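Local atomic coordinates of enterobactin synthetase component F-related protein (Vibrio cholerae serotype O1, PDB entry 4OXI), a protein that binds glycyl-adenosine-5'-phosphate and probably activates glycine with ATP for an LPS modification pathway that gives antimicrobial peptide resistance. Residues 103-109 with 148-154. Numbering follows the deposited sequence.
Sequences LSVRDLA and IMVDAQQ
Ser104 OG donates to Asp151 OD2 over 2.7 Å, joining two loops at the C-terminal ends of neighbouring parallel strands, 99-102 and 147-149, in a five-stranded parallel sheet flanked by helices within the adenylation domain. The hydroxyl comes from above the carboxylate plane, 39° out of it. The Asp151 carboxylate reaches this position because its first torsion places CG between its own backbone N and carbonyl carbon. A water donates a second hydrogen bond to Asp151 OD2, its oxygen 2.7 Å away, and itself accepts from Val105 N and Gln154 NE2, so one carboxylate oxygen links both loops directly and through solvent.

Asp107 faces Asp151 from the opposite direction, their carboxylate planes 60° apart. With Asp107 OD2 only 3.3 Å from Asp151 OD2, the two acids would probably repel if both were ionised. Asp107 has partners that would offset this: OD1 forms a salt bridge with Lys72, and the residue is the N-cap of helix 108-119, its OD2 accepting from Ala109 N at 171°. Asp151 OD2 has the Ser104 hydroxyl and the water as donors.

On the strand side, Met149 O receives Leu103 N at 3.0 Å and, more weakly, Ser104 N, continuing the sheet pairing into the turn. Packing spreads from there. Leu103 lies obliquely across Gln154, its CD2 approaching Gln154 CB, while its CB meets Ile148 CG2. The Gln154 chain bends at chi2, bringing its amide face over Leu103 O, with Gln154 NE2 3.6 Å from Val105 CG2; its OE1 accepts from Arg157 on helix 155-164. At the start of helix 108-119, the Ala109 methyl sits against Asp151 CB and the Val150 carbonyl, and Met149 brings its CE against the same methyl, 4.0 Å from Ala109 CB.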
# COMPACT_ATOMS: atom_id res chain seq x y z
N LEU A 103 10.18 -11.06 -3.16
CA LEU A 103 10.66 -10.51 -4.43
C LEU A 103 9.64 -10.81 -5.53
O LEU A 103 9.46 -10.04 -6.48
CB LEU A 103 12.02 -11.13 -4.79
CG LEU A 103 12.79 -10.58 -6.00
CD1 LEU A 103 13.30 -9.17 -5.73
CD2 LEU A 103 13.95 -11.51 -6.35
N SER A 104 8.98 -11.95 -5.39
CA SER A 104 7.91 -12.34 -6.30
C SER A 104 6.82 -11.27 -6.33
O SER A 104 6.49 -10.70 -5.28
CB SER A 104 7.32 -13.66 -5.83
OG SER A 104 6.09 -13.91 -6.49
N VAL A 105 6.28 -10.99 -7.51
CA VAL A 105 5.16 -10.06 -7.65
C VAL A 105 4.07 -10.59 -8.59
O VAL A 105 4.38 -11.25 -9.57
CB VAL A 105 5.63 -8.67 -8.14
CG1 VAL A 105 6.50 -8.00 -7.09
CG2 VAL A 105 6.37 -8.78 -9.48
N ARG A 106 2.81 -10.29 -8.26
CA ARG A 106 1.64 -10.67 -9.08
C ARG A 106 1.70 -12.11 -9.52
O ARG A 106 1.41 -12.44 -10.68
CB ARG A 106 1.48 -9.73 -10.29
CG ARG A 106 1.06 -8.33 -9.85
CD ARG A 106 0.81 -7.35 -10.98
NE ARG A 106 0.77 -6.00 -10.42
CZ ARG A 106 -0.27 -5.47 -9.78
NH1 ARG A 106 -1.40 -6.17 -9.64
NH2 ARG A 106 -0.18 -4.24 -9.30
N ASP A 107 2.09 -12.96 -8.59
CA ASP A 107 2.35 -14.35 -8.88
C ASP A 107 1.97 -15.17 -7.66
O ASP A 107 1.99 -14.65 -6.53
CB ASP A 107 3.84 -14.52 -9.19
CG ASP A 107 4.20 -15.95 -9.57
OD1 ASP A 107 4.21 -16.24 -10.78
OD2 ASP A 107 4.46 -16.78 -8.66
N LEU A 108 1.62 -16.43 -7.87
CA LEU A 108 1.19 -17.31 -6.79
C LEU A 108 2.15 -17.30 -5.59
O LEU A 108 1.71 -17.31 -4.43
CB LEU A 108 1.08 -18.74 -7.32
CG LEU A 108 0.98 -19.84 -6.27
CD1 LEU A 108 -0.36 -19.73 -5.55
CD2 LEU A 108 1.15 -21.22 -6.93
N ALA A 109 3.45 -17.27 -5.88
CA ALA A 109 4.46 -17.35 -4.83
C ALA A 109 4.35 -16.18 -3.85
O ALA A 109 4.51 -16.36 -2.66
CB ALA A 109 5.84 -17.41 -5.43
N ILE A 148 14.40 -14.60 1.50
CA ILE A 148 13.70 -14.04 0.36
C ILE A 148 12.89 -15.09 -0.39
O ILE A 148 13.42 -16.14 -0.77
CB ILE A 148 14.69 -13.41 -0.64
CG1 ILE A 148 15.68 -12.51 0.09
CG2 ILE A 148 13.93 -12.57 -1.69
CD1 ILE A 148 16.63 -11.77 -0.89
N MET A 149 11.60 -14.79 -0.58
CA MET A 149 10.73 -15.63 -1.40
C MET A 149 10.79 -15.18 -2.85
O MET A 149 10.56 -13.99 -3.15
CB MET A 149 9.28 -15.53 -0.94
CG MET A 149 8.36 -16.46 -1.70
SD MET A 149 8.40 -18.10 -0.97
CE MET A 149 7.33 -18.98 -2.10
N VAL A 150 11.07 -16.11 -3.75
CA VAL A 150 11.23 -15.77 -5.15
C VAL A 150 10.31 -16.65 -5.99
O VAL A 150 9.60 -17.51 -5.44
CB VAL A 150 12.71 -15.94 -5.62
CG1 VAL A 150 13.63 -15.18 -4.69
CG2 VAL A 150 13.11 -17.42 -5.64
N ASP A 151 10.32 -16.43 -7.30
CA ASP A 151 9.65 -17.31 -8.26
C ASP A 151 10.45 -17.27 -9.56
O ASP A 151 11.42 -16.52 -9.65
CB ASP A 151 8.21 -16.87 -8.52
CG ASP A 151 8.12 -15.44 -9.07
OD1 ASP A 151 9.03 -14.98 -9.79
OD2 ASP A 151 7.12 -14.76 -8.78
N ALA A 152 10.03 -18.04 -10.56
CA ALA A 152 10.78 -18.15 -11.82
C ALA A 152 11.01 -16.81 -12.53
O ALA A 152 12.07 -16.59 -13.11
CB ALA A 152 10.09 -19.14 -12.75
N GLN A 153 10.02 -15.92 -12.49
CA GLN A 153 10.14 -14.64 -13.17
C GLN A 153 11.23 -13.74 -12.56
O GLN A 153 11.79 -12.87 -13.24
CB GLN A 153 8.77 -13.93 -13.20
CG GLN A 153 8.81 -12.43 -13.45
CD GLN A 153 7.42 -11.79 -13.52
OE1 GLN A 153 6.41 -12.49 -13.65
NE2 GLN A 153 7.37 -10.46 -13.43
N GLN A 154 11.57 -13.97 -11.29
CA GLN A 154 12.53 -13.09 -10.60
C GLN A 154 13.97 -13.62 -10.52
O GLN A 154 14.84 -12.98 -9.92
CB GLN A 154 12.02 -12.81 -9.18
CG GLN A 154 10.62 -12.20 -9.13
CD GLN A 154 10.60 -10.80 -9.69
OE1 GLN A 154 11.59 -10.07 -9.61
NE2 GLN A 154 9.48 -10.42 -10.27
O HOH W 1 7.00 -12.39 -9.98